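Local coordinates for adhesion G-protein coupled receptor G6 (Danio rerio, PDB 6V55) that is an adhesion G-protein coupled receptor, probably acting in myelination, whose large extracellular region binds calcium, at residues V351-T356 against N434-D439; Q355-D360 against R395-R400; S604-V609 against T633-I638; L625-A630 against A647-T652. One frame throughout, in Å; residues are numbered along the deposited sequence.

Contact 1. Residues V351-T356 against N434-D439; sequences VTDEQT and NGLTLD
Two partners grip OD2 of Asp353: the backbone N of Gln355, 2.9 Å away, and the guanidinium of Arg359 in a salt bridge. The first closes an Asx turn where strand 342-353 of the SEA domain ends, just past its antiparallel pairing with strand 436-445. CG of Asp353 stands anti to its own backbone N (chi1 -159°), and the N-H of Gln355 reaches OD2 from above the carboxylate plane. On the same face of the sheet, toward helix 361-374, Asp353 CB packs obliquely against Leu436 CD1 at 3.8 Å. An alanine in place of Asp353 would remove both bonds and would probably loosen the turn and the hold on Arg359. Along the backbone, Thr352 N donates to Thr437 O at 2.9 Å, in the carbonyl plane, while the return bond from Thr437 N to Thr352 O is weak. Beyond the strand, Glu354 N donates to Gly435 O at 2.7 Å. Gly435 has a positive phi (74°), and a CB there would collide with Gln355 NE2. On the face carrying Thr352 and Thr437, Thr352 OG1 donates to the syn lone pair of Asp439 OD2 at 2.6 Å, the two side chains crossing nearly at right angles; Arg400 also pairs with that oxygen, which would favour an ionised carboxylate. A water donates to Thr352 O and lies 2.9 Å from Thr437 OG1. At the outer end, Gln355 NE2 makes a weak bond of 3.4 Å to Asn434 OD1, the two amide planes turned 73° apart.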
loop_
_atom_site.group_PDB
_atom_site.type_symbol
_atom_site.label_atom_id
_atom_site.label_comp_id
_atom_site.label_asym_id
_atom_site.label_seq_id
_atom_site.Cartn_x
_atom_site.Cartn_y
_atom_site.Cartn_z
ATOM N N VAL A 351 35.537 19.160 -19.825
ATOM C CA VAL A 351 35.941 19.464 -21.190
ATOM C C VAL A 351 37.369 20.007 -21.180
ATOM O O VAL A 351 37.861 20.495 -20.159
ATOM C CB VAL A 351 34.966 20.454 -21.881
ATOM C CG1 VAL A 351 33.529 19.946 -21.822
ATOM C CG2 VAL A 351 35.045 21.824 -21.267
ATOM N N THR A 352 38.057 19.892 -22.322
ATOM C CA THR A 352 39.384 20.496 -22.494
ATOM C C THR A 352 39.341 21.519 -23.625
ATOM O O THR A 352 39.079 21.168 -24.775
ATOM C CB THR A 352 40.473 19.454 -22.768
ATOM O OG1 THR A 352 40.697 18.698 -21.585
ATOM C CG2 THR A 352 41.768 20.115 -23.115
ATOM N N ASP A 353 39.599 22.777 -23.290
ATOM C CA ASP A 353 39.609 23.872 -24.242
ATOM C C ASP A 353 41.056 24.164 -24.586
ATOM O O ASP A 353 41.843 24.493 -23.694
ATOM C CB ASP A 353 38.950 25.114 -23.634
ATOM C CG ASP A 353 38.466 26.112 -24.685
ATOM O OD1 ASP A 353 37.525 26.873 -24.387
ATOM O OD2 ASP A 353 39.017 26.154 -25.805
ATOM N N GLU A 354 41.402 24.079 -25.867
ATOM C CA GLU A 354 42.749 24.461 -26.278
ATOM C C GLU A 354 42.824 25.889 -26.789
ATOM O O GLU A 354 43.930 26.398 -27.007
ATOM C CB GLU A 354 43.271 23.499 -27.328
ATOM C CG GLU A 354 43.945 22.311 -26.695
ATOM C CD GLU A 354 44.194 21.204 -27.680
ATOM O OE1 GLU A 354 45.353 20.716 -27.734
ATOM O OE2 GLU A 354 43.229 20.823 -28.389
ATOM N N GLN A 355 41.671 26.547 -26.939
ATOM C CA GLN A 355 41.575 27.936 -27.361
ATOM C C GLN A 355 40.845 28.749 -26.302
ATOM O O GLN A 355 39.798 29.350 -26.586
ATOM C CB GLN A 355 40.850 28.015 -28.703
ATOM C CG GLN A 355 41.594 27.321 -29.822
ATOM C CD GLN A 355 40.676 26.935 -30.948
ATOM O OE1 GLN A 355 39.596 27.515 -31.098
ATOM N NE2 GLN A 355 41.087 25.941 -31.746
ATOM N N THR A 356 41.368 28.716 -25.068
ATOM C CA THR A 356 40.737 29.420 -23.945
ATOM C C THR A 356 40.629 30.944 -24.069
ATOM O O THR A 356 39.536 31.460 -23.751
ATOM C CB THR A 356 41.424 29.014 -22.631
ATOM O OG1 THR A 356 41.668 27.595 -22.595
ATOM C CG2 THR A 356 40.600 29.410 -21.442
ATOM N N ASN A 434 36.278 22.978 -32.378
ATOM C CA ASN A 434 37.703 22.822 -32.636
ATOM C C ASN A 434 38.461 23.137 -31.351
ATOM O O ASN A 434 38.207 24.165 -30.713
ATOM C CB ASN A 434 38.152 23.736 -33.772
ATOM C CG ASN A 434 39.561 23.424 -34.244
ATOM O OD1 ASN A 434 40.301 24.316 -34.678
ATOM N ND2 ASN A 434 39.937 22.141 -34.181
ATOM N N GLY A 435 39.334 22.222 -30.929
ATOM C CA GLY A 435 40.078 22.411 -29.696
ATOM C C GLY A 435 39.275 22.224 -28.433
ATOM O O GLY A 435 39.767 22.540 -27.351
ATOM N N LEU A 436 38.050 21.722 -28.543
ATOM C CA LEU A 436 37.138 21.493 -27.433
ATOM C C LEU A 436 36.797 20.012 -27.433
ATOM O O LEU A 436 36.404 19.467 -28.463
ATOM C CB LEU A 436 35.879 22.349 -27.590
ATOM C CG LEU A 436 35.140 22.895 -26.372
ATOM C CD1 LEU A 436 36.069 23.153 -25.182
ATOM C CD2 LEU A 436 34.412 24.178 -26.777
ATOM N N THR A 437 36.964 19.351 -26.297
ATOM C CA THR A 437 36.967 17.895 -26.263
ATOM C C THR A 437 36.359 17.422 -24.960
ATOM O O THR A 437 36.812 17.842 -23.897
ATOM C CB THR A 437 38.392 17.361 -26.354
ATOM O OG1 THR A 437 38.991 17.841 -27.548
ATOM C CG2 THR A 437 38.421 15.853 -26.354
ATOM N N LEU A 438 35.373 16.531 -25.033
ATOM C CA LEU A 438 34.801 15.947 -23.824
ATOM C C LEU A 438 35.759 14.901 -23.244
ATOM O O LEU A 438 36.129 13.944 -23.935
ATOM C CB LEU A 438 33.441 15.330 -24.150
ATOM C CG LEU A 438 32.645 14.619 -23.061
ATOM C CD1 LEU A 438 31.919 15.637 -22.237
ATOM C CD2 LEU A 438 31.667 13.678 -23.696
ATOM N N ASP A 439 36.165 15.085 -21.984
ATOM C CA ASP A 439 37.041 14.148 -21.276
ATOM C C ASP A 439 36.267 13.124 -20.469
ATOM O O ASP A 439 36.736 11.993 -20.270
ATOM C CB ASP A 439 37.968 14.889 -20.309
ATOM C CG ASP A 439 38.921 15.804 -21.015
ATOM O OD1 ASP A 439 39.365 15.440 -22.132
ATOM O OD2 ASP A 439 39.219 16.884 -20.456
HETATM O O HOH W 1 41.231 19.220 -26.306
#

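Contact 2. Residues Q355-D360 against R395-R400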
loop_
_atom_site.group_PDB
_atom_site.type_symbol
_atom_site.label_atom_id
_atom_site.label_comp_id
_atom_site.label_asym_id
_atom_site.label_seq_id
_atom_site.Cartn_x
_atom_site.Cartn_y
_atom_site.Cartn_z
ATOM N N GLN A 355 41.671 26.547 -26.939
ATOM C CA GLN A 355 41.575 27.936 -27.361
ATOM C C GLN A 355 40.845 28.749 -26.302
ATOM O O GLN A 355 39.798 29.350 -26.586
ATOM C CB GLN A 355 40.850 28.015 -28.703
ATOM C CG GLN A 355 41.594 27.321 -29.822
ATOM C CD GLN A 355 40.676 26.935 -30.948
ATOM O OE1 GLN A 355 39.596 27.515 -31.098
ATOM N NE2 GLN A 355 41.087 25.941 -31.746
ATOM N N THR A 356 41.368 28.716 -25.068
ATOM C CA THR A 356 40.737 29.420 -23.945
ATOM C C THR A 356 40.629 30.944 -24.069
ATOM O O THR A 356 39.536 31.460 -23.751
ATOM C CB THR A 356 41.424 29.014 -22.631
ATOM O OG1 THR A 356 41.668 27.595 -22.595
ATOM C CG2 THR A 356 40.600 29.410 -21.442
ATOM N N PRO A 357 41.637 31.715 -24.549
ATOM C CA PRO A 357 41.432 33.166 -24.655
ATOM C C PRO A 357 40.551 33.647 -25.791
ATOM O O PRO A 357 40.241 34.848 -25.850
ATOM C CB PRO A 357 42.848 33.669 -24.848
ATOM C CG PRO A 357 43.499 32.635 -25.534
ATOM C CD PRO A 357 43.090 31.465 -24.792
ATOM N N ASP A 358 40.134 32.771 -26.683
ATOM C CA ASP A 358 39.431 33.225 -27.876
ATOM C C ASP A 358 37.934 33.282 -27.574
ATOM O O ASP A 358 37.369 34.363 -27.414
ATOM C CB ASP A 358 39.804 32.316 -29.046
ATOM C CG ASP A 358 41.334 32.213 -29.225
ATOM O OD1 ASP A 358 41.978 33.264 -29.446
ATOM O OD2 ASP A 358 41.909 31.105 -29.115
ATOM N N ARG A 359 37.321 32.115 -27.400
ATOM C CA ARG A 359 35.878 31.955 -27.347
ATOM C C ARG A 359 35.371 31.860 -25.915
ATOM O O ARG A 359 36.135 31.841 -24.944
ATOM C CB ARG A 359 35.470 30.698 -28.112
ATOM C CG ARG A 359 35.898 29.424 -27.405
ATOM C CD ARG A 359 36.042 28.303 -28.396
ATOM N NE ARG A 359 36.773 27.179 -27.836
ATOM C CZ ARG A 359 37.161 26.125 -28.546
ATOM N NH1 ARG A 359 36.893 26.056 -29.849
ATOM N NH2 ARG A 359 37.824 25.131 -27.966
ATOM N N ASP A 360 34.042 31.808 -25.812
ATOM C CA ASP A 360 33.338 31.399 -24.603
ATOM C C ASP A 360 32.782 30.010 -24.882
ATOM O O ASP A 360 31.877 29.852 -25.711
ATOM C CB ASP A 360 32.226 32.383 -24.244
ATOM C CG ASP A 360 31.245 31.812 -23.229
ATOM O OD1 ASP A 360 31.568 31.779 -22.012
ATOM O OD2 ASP A 360 30.150 31.380 -23.659
ATOM N N ARG A 395 50.433 23.677 -21.512
ATOM C CA ARG A 395 50.270 24.955 -22.211
ATOM C C ARG A 395 49.361 25.851 -21.400
ATOM O O ARG A 395 48.361 25.386 -20.846
ATOM C CB ARG A 395 49.635 24.803 -23.594
ATOM C CG ARG A 395 50.059 23.635 -24.354
ATOM C CD ARG A 395 50.304 23.995 -25.796
ATOM N NE ARG A 395 50.946 22.876 -26.466
ATOM C CZ ARG A 395 50.537 22.393 -27.619
ATOM N NH1 ARG A 395 49.489 22.945 -28.216
ATOM N NH2 ARG A 395 51.160 21.355 -28.155
ATOM N N ILE A 396 49.717 27.135 -21.317
ATOM C CA ILE A 396 48.945 28.050 -20.485
ATOM C C ILE A 396 47.598 28.378 -21.113
ATOM O O ILE A 396 46.675 28.799 -20.413
ATOM C CB ILE A 396 49.762 29.318 -20.176
ATOM C CG1 ILE A 396 50.195 30.004 -21.473
ATOM C CG2 ILE A 396 50.951 29.034 -19.240
ATOM C CD1 ILE A 396 49.417 31.251 -21.756
ATOM N N THR A 397 47.474 28.212 -22.414
ATOM C CA THR A 397 46.245 28.483 -23.135
ATOM C C THR A 397 45.353 27.234 -23.264
ATOM O O THR A 397 44.281 27.307 -23.890
ATOM C CB THR A 397 46.637 29.108 -24.490
ATOM O OG1 THR A 397 45.556 29.111 -25.374
ATOM C CG2 THR A 397 47.762 28.319 -25.151
ATOM N N THR A 398 45.714 26.124 -22.596
ATOM C CA THR A 398 44.857 24.941 -22.516
ATOM C C THR A 398 44.318 24.799 -21.099
ATOM O O THR A 398 45.089 24.585 -20.155
ATOM C CB THR A 398 45.575 23.658 -22.928
ATOM O OG1 THR A 398 45.857 23.695 -24.331
ATOM C CG2 THR A 398 44.648 22.454 -22.661
ATOM N N THR A 399 42.996 24.926 -20.964
ATOM C CA THR A 399 42.296 24.688 -19.711
ATOM C C THR A 399 41.463 23.416 -19.768
ATOM O O THR A 399 40.897 23.063 -20.807
ATOM C CB THR A 399 41.343 25.817 -19.349
ATOM O OG1 THR A 399 40.485 26.083 -20.473
ATOM C CG2 THR A 399 42.113 27.010 -19.029
ATOM N N ARG A 400 41.367 22.774 -18.605
ATOM C CA ARG A 400 40.335 21.804 -18.284
ATOM C C ARG A 400 39.236 22.542 -17.547
ATOM O O ARG A 400 39.497 23.182 -16.525
ATOM C CB ARG A 400 40.880 20.686 -17.409
ATOM C CG ARG A 400 39.814 19.657 -17.076
ATOM C CD ARG A 400 40.317 18.556 -16.126
ATOM N NE ARG A 400 41.737 18.230 -16.294
ATOM C CZ ARG A 400 42.235 17.447 -17.258
ATOM N NH1 ARG A 400 41.435 16.909 -18.176
ATOM N NH2 ARG A 400 43.544 17.214 -17.317
#
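Thr356 holds OG1 anti to its carbonyl carbon (chi1 -43°), whereas Thr399 carries its OG1 in the crowded position between backbone N and carbonyl carbon (chi1 52°), so the side chains cross obliquely and bring the two hydroxyls together. Thr399 OG1 donates to Thr356 OG1 at 2.9 Å, and Thr356 OG1 donates in turn to Thr397 O, also at 2.9 Å. Gln401 NE2 bonds to Thr399 OG1 behind them, extending the polar chain. The approach to Thr397 O comes from 55° above the carbonyl plane, off the lone pairs. That oxygen also takes a weak bond from Thr356 N at 3.4 Å, so one threonine holds it through both backbone and side chain. Beside the hydroxyls the two methyls touch, Thr356 CG2 lying 3.7 Å from Thr399 CG2. Pro357 CD packs on Thr397 OG1 at 3.5 Å, the side chains crossing about perpendicularly. A valine in place of Thr356 would probably lose both hydroxyl bonds, to Thr399 OG1 and to the Thr397 carbonyl. The accepting carbonyl belongs to a type I turn, Arg395 to Thr398, which joins strand 380-392 to strand 399-410. In the SEA domain, segment 355-360 runs from strand 342-353 to Asp360, the N-cap of helix 361-374; its bonds at Thr356 fasten this strand-to-helix connection to the hairpin turn that leads into strand 399-410.

Contact 3. Residues S604-V609 against T633-I638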
loop_
_atom_site.group_PDB
_atom_site.type_symbol
_atom_site.label_atom_id
_atom_site.label_comp_id
_atom_site.label_asym_id
_atom_site.label_seq_id
_atom_site.Cartn_x
_atom_site.Cartn_y
_atom_site.Cartn_z
ATOM N N SER A 604 -25.029 5.724 24.475
ATOM C CA SER A 604 -23.941 4.944 25.032
ATOM C C SER A 604 -22.642 5.157 24.269
ATOM O O SER A 604 -22.624 5.569 23.102
ATOM C CB SER A 604 -24.279 3.451 25.029
ATOM O OG SER A 604 -23.432 2.734 25.913
ATOM N N SER A 605 -21.550 4.847 24.955
ATOM C CA SER A 605 -20.217 4.800 24.377
ATOM C C SER A 605 -19.401 3.836 25.225
ATOM O O SER A 605 -19.941 3.199 26.136
ATOM C CB SER A 605 -19.592 6.188 24.344
ATOM O OG SER A 605 -19.459 6.648 25.676
ATOM N N LYS A 606 -18.091 3.756 24.952
ATOM C CA LYS A 606 -17.240 2.810 25.669
ATOM C C LYS A 606 -17.051 3.211 27.134
ATOM O O LYS A 606 -17.233 2.372 28.021
ATOM C CB LYS A 606 -15.898 2.658 24.946
ATOM C CG LYS A 606 -15.037 1.470 25.434
ATOM C CD LYS A 606 -13.525 1.824 25.402
ATOM C CE LYS A 606 -12.672 0.983 26.371
ATOM N NZ LYS A 606 -12.420 1.659 27.689
ATOM N N ASN A 607 -16.776 4.490 27.421
ATOM C CA ASN A 607 -16.558 4.918 28.805
ATOM C C ASN A 607 -17.622 5.869 29.359
ATOM O O ASN A 607 -17.420 6.431 30.447
ATOM C CB ASN A 607 -15.198 5.598 28.953
ATOM C CG ASN A 607 -14.069 4.751 28.457
ATOM O OD1 ASN A 607 -13.794 3.678 29.002
ATOM N ND2 ASN A 607 -13.380 5.238 27.426
ATOM N N LEU A 608 -18.737 6.075 28.653
ATOM C CA LEU A 608 -19.710 7.098 29.022
ATOM C C LEU A 608 -21.079 6.723 28.482
ATOM O O LEU A 608 -21.247 6.576 27.267
ATOM C CB LEU A 608 -19.319 8.465 28.466
ATOM C CG LEU A 608 -20.310 9.583 28.803
ATOM C CD1 LEU A 608 -20.324 9.872 30.281
ATOM C CD2 LEU A 608 -20.038 10.844 28.019
ATOM N N VAL A 609 -22.060 6.602 29.369
ATOM C CA VAL A 609 -23.450 6.461 28.956
ATOM C C VAL A 609 -24.256 7.562 29.628
ATOM O O VAL A 609 -24.052 7.846 30.817
ATOM C CB VAL A 609 -23.996 5.052 29.262
ATOM C CG1 VAL A 609 -23.735 4.611 30.702
ATOM C CG2 VAL A 609 -25.438 4.950 28.907
ATOM N N THR A 633 -21.639 -7.566 26.375
ATOM C CA THR A 633 -21.658 -6.199 25.886
ATOM C C THR A 633 -20.438 -5.530 26.501
ATOM O O THR A 633 -20.042 -5.868 27.619
ATOM C CB THR A 633 -22.969 -5.492 26.287
ATOM O OG1 THR A 633 -24.087 -6.277 25.852
ATOM C CG2 THR A 633 -23.106 -4.073 25.670
ATOM N N THR A 634 -19.792 -4.651 25.748
ATOM C CA THR A 634 -18.641 -3.946 26.285
ATOM C C THR A 634 -18.986 -2.554 26.818
ATOM O O THR A 634 -18.186 -1.975 27.568
ATOM C CB THR A 634 -17.532 -3.888 25.213
ATOM O OG1 THR A 634 -16.278 -3.542 25.814
ATOM C CG2 THR A 634 -17.863 -2.935 24.071
ATOM N N ASP A 635 -20.199 -2.027 26.503
ATOM C CA ASP A 635 -20.606 -0.673 26.843
ATOM C C ASP A 635 -21.648 -0.682 27.950
ATOM O O ASP A 635 -22.498 -1.579 27.989
ATOM C CB ASP A 635 -21.176 0.053 25.621
ATOM C CG ASP A 635 -20.096 0.401 24.600
ATOM O OD1 ASP A 635 -18.921 0.049 24.830
ATOM O OD2 ASP A 635 -20.402 1.024 23.572
ATOM N N PRO A 636 -21.605 0.284 28.865
ATOM C CA PRO A 636 -22.592 0.301 29.949
ATOM C C PRO A 636 -23.932 0.865 29.489
ATOM O O PRO A 636 -24.005 1.720 28.601
ATOM C CB PRO A 636 -21.936 1.186 31.019
ATOM C CG PRO A 636 -20.971 2.035 30.279
ATOM C CD PRO A 636 -20.511 1.248 29.098
ATOM N N GLN A 637 -24.997 0.350 30.104
ATOM C CA GLN A 637 -26.378 0.690 29.784
ATOM C C GLN A 637 -27.063 1.298 31.007
ATOM O O GLN A 637 -26.516 1.310 32.109
ATOM C CB GLN A 637 -27.139 -0.555 29.322
ATOM C CG GLN A 637 -28.153 -0.359 28.209
ATOM C CD GLN A 637 -28.723 -1.692 27.756
ATOM O OE1 GLN A 637 -28.051 -2.725 27.859
ATOM N NE2 GLN A 637 -29.965 -1.683 27.262
ATOM N N ILE A 638 -28.281 1.805 30.819
ATOM C CA ILE A 638 -29.027 2.451 31.890
ATOM C C ILE A 638 -30.355 1.732 32.074
ATOM O O ILE A 638 -31.152 1.635 31.132
ATOM C CB ILE A 638 -29.253 3.943 31.620
ATOM C CG1 ILE A 638 -27.938 4.689 31.720
ATOM C CG2 ILE A 638 -30.218 4.553 32.642
ATOM C CD1 ILE A 638 -28.061 6.130 31.288
#
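One hydrogen bond spans segments 604-609 and 633-638: Ser604 OG, anti to its backbone N, donates to Pro636 O at 2.9 Å in the carbonyl plane. Two further bonds shape the turn between strands 600-603 and 608-614 from within. Ser605 OG donates to a lone pair of Leu608 O at a very short 2.4 Å, and Lys606 bends its chain so that NZ reaches a lone pair of Asn607 OD1 at 2.8 Å. Polar packing without a bond follows at Asp635, whose carboxylate lies against the turn: its CG is 3.2 Å from Ser605 O, and its OD1 is 3.3 Å from Lys606 CA. The apolar part is carried by Val609, with CG1 in the crowded position between backbone N and carbonyl carbon (chi1 50°). This branch meets Pro636 CG at 3.8 Å as the two side chains slide past each other in opposite directions, while Val609 CG2 touches Ile638 CD1 at 3.7 Å. Phe676 of strand 671-677 packs on both Val609 and Pro636. The contact thus joins the two sheets of what is consistent with the beta-sandwich of a GAIN domain. OD2 of Asp635 and Ser605 O are two acceptors with no bond between them, so across the two segments the contact relies on one hydroxyl bond and the apolar grip of Val609; the nearby carbonyl might slightly disfavour the charged carboxylate.

Contact 4. Residues L625-A630 against A647-T652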
loop_
_atom_site.group_PDB
_atom_site.type_symbol
_atom_site.label_atom_id
_atom_site.label_comp_id
_atom_site.label_asym_id
_atom_site.label_seq_id
_atom_site.Cartn_x
_atom_site.Cartn_y
_atom_site.Cartn_z
ATOM N N LEU A 625 -32.908 4.349 39.502
ATOM C CA LEU A 625 -32.220 4.284 38.220
ATOM C C LEU A 625 -30.874 3.614 38.437
ATOM O O LEU A 625 -30.304 3.692 39.531
ATOM C CB LEU A 625 -32.006 5.672 37.596
ATOM C CG LEU A 625 -33.191 6.598 37.325
ATOM C CD1 LEU A 625 -33.422 7.547 38.494
ATOM C CD2 LEU A 625 -32.891 7.396 36.090
ATOM N N SER A 626 -30.351 2.992 37.376
ATOM C CA SER A 626 -29.296 2.001 37.526
ATOM C C SER A 626 -28.428 1.927 36.275
ATOM O O SER A 626 -28.930 1.951 35.149
ATOM C CB SER A 626 -29.912 0.628 37.812
ATOM O OG SER A 626 -28.978 -0.266 38.379
ATOM N N ALA A 627 -27.120 1.811 36.483
ATOM C CA ALA A 627 -26.158 1.622 35.408
ATOM C C ALA A 627 -25.539 0.231 35.494
ATOM O O ALA A 627 -25.156 -0.225 36.576
ATOM C CB ALA A 627 -25.063 2.684 35.472
ATOM N N PHE A 628 -25.402 -0.426 34.346
ATOM C CA PHE A 628 -24.959 -1.813 34.302
ATOM C C PHE A 628 -24.389 -2.105 32.916
ATOM O O PHE A 628 -24.640 -1.363 31.962
ATOM C CB PHE A 628 -26.114 -2.769 34.658
ATOM C CG PHE A 628 -27.166 -2.915 33.571
ATOM C CD1 PHE A 628 -28.118 -1.910 33.342
ATOM C CD2 PHE A 628 -27.221 -4.072 32.798
ATOM C CE1 PHE A 628 -29.094 -2.049 32.357
ATOM C CE2 PHE A 628 -28.189 -4.222 31.801
ATOM C CZ PHE A 628 -29.129 -3.208 31.585
ATOM N N ILE A 629 -23.604 -3.194 32.825
ATOM C CA ILE A 629 -23.096 -3.737 31.560
ATOM C C ILE A 629 -23.626 -5.153 31.385
ATOM O O ILE A 629 -23.421 -6.008 32.255
ATOM C CB ILE A 629 -21.558 -3.759 31.490
ATOM C CG1 ILE A 629 -20.935 -2.538 32.174
ATOM C CG2 ILE A 629 -21.131 -3.846 30.047
ATOM C CD1 ILE A 629 -19.409 -2.510 32.107
ATOM N N ALA A 630 -24.252 -5.416 30.243
ATOM C CA ALA A 630 -24.998 -6.652 30.053
ATOM C C ALA A 630 -24.081 -7.799 29.604
ATOM O O ALA A 630 -22.851 -7.736 29.708
ATOM C CB ALA A 630 -26.148 -6.424 29.071
ATOM N N ALA A 647 -25.176 -4.161 39.462
ATOM C CA ALA A 647 -25.115 -2.772 39.031
ATOM C C ALA A 647 -23.818 -2.119 39.485
ATOM O O ALA A 647 -23.265 -2.444 40.540
ATOM C CB ALA A 647 -26.304 -1.983 39.571
ATOM N N LEU A 648 -23.321 -1.206 38.654
ATOM C CA LEU A 648 -22.137 -0.421 38.985
ATOM C C LEU A 648 -22.482 0.908 39.639
ATOM O O LEU A 648 -21.666 1.441 40.406
ATOM C CB LEU A 648 -21.306 -0.165 37.724
ATOM C CG LEU A 648 -21.069 -1.389 36.830
ATOM C CD1 LEU A 648 -20.318 -0.982 35.578
ATOM C CD2 LEU A 648 -20.314 -2.472 37.592
ATOM N N ALA A 649 -23.667 1.450 39.352
ATOM C CA ALA A 649 -24.150 2.652 40.019
ATOM C C ALA A 649 -25.667 2.587 40.124
ATOM O O ALA A 649 -26.346 2.291 39.133
ATOM C CB ALA A 649 -23.712 3.908 39.276
ATOM N N VAL A 650 -26.197 2.804 41.332
ATOM C CA VAL A 650 -27.635 2.888 41.571
ATOM C C VAL A 650 -27.925 4.249 42.181
ATOM O O VAL A 650 -27.237 4.672 43.121
ATOM C CB VAL A 650 -28.148 1.780 42.510
ATOM C CG1 VAL A 650 -29.680 1.728 42.509
ATOM C CG2 VAL A 650 -27.573 0.426 42.154
ATOM N N VAL A 651 -28.939 4.935 41.649
ATOM C CA VAL A 651 -29.403 6.212 42.178
ATOM C C VAL A 651 -30.885 6.066 42.486
ATOM O O VAL A 651 -31.686 5.790 41.586
ATOM C CB VAL A 651 -29.161 7.363 41.192
ATOM C CG1 VAL A 651 -29.809 8.648 41.699
ATOM C CG2 VAL A 651 -27.670 7.567 40.953
ATOM N N THR A 652 -31.251 6.246 43.748
ATOM C CA THR A 652 -32.636 6.159 44.186
ATOM C C THR A 652 -33.097 7.531 44.646
ATOM O O THR A 652 -32.522 8.100 45.583
ATOM C CB THR A 652 -32.795 5.146 45.313
ATOM O OG1 THR A 652 -32.535 3.833 44.798
ATOM C CG2 THR A 652 -34.210 5.207 45.871
#
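Strands 625-628 and 649-652 run almost exactly antiparallel, their axes at 175° and 4.8 Å apart at closest approach, joined by a nearly straight pair of bonds in which Leu625 N donates to Val651 O and Val651 N to Leu625 O, each at 2.8 Å. Ala627 N then donates to Ala649 O, almost along the C=O axis. Side chains divide between the two faces of the sheet. On one, Leu625, Ala627, Ala649 and Val651 lie together; the methyls of the two alanines come within 4.2 Å (Ala627 CB to Ala649 CB), and Phe674 and Phe676 of strand 671-677 pack over this face. Segment 647-652 then takes in an extra residue: Leu648 and Ala649 both face Ala627 in a classic beta bulge, and the Ala627 carbonyl takes its bond from Leu648 N at 2.9 Å. The sheet belongs to the sandwich that fits a GAIN domain, and strand 649-653 lies in it between strands 623-628 and 714-719. On the face carrying Ser626 and Val650, Ser626 has OG anti to its backbone N (chi1 -161°), which sets it 3.4 Å from Ala647 CB; its polar end is bonded to the backbone N of Ala644. Past the bulge, Leu648 (CG anti to its carbonyl carbon) crosses Ile629 obliquely, its CD1 3.8 Å from Ile629 CG1 and touching Ile629 CD1 as well, and Pro636 packs on Ile629 too.

In the fold
Reading from the N terminus, contact 1 closes a long excursion, pairing the end of strand 342-353 with strand 436-445. Within that span contact 2, sharing Gln355 and Thr356, fastens the loop that follows to the turn and start of strand 399-410; Arg359, in this loop, reaches across to both segments of contact 1. Some 83 Å from contact 1, centre to centre, contact 3 closes the loop from the start of strand 608-614 to strand 637-639, between the two sheets, and contact 4 the shorter one joining neighbouring strands 623-628 and 649-653. Their segments alternate, so these loops cross, and Gln637 N meets Phe628 O where strands 637-639 and 623-628 pair.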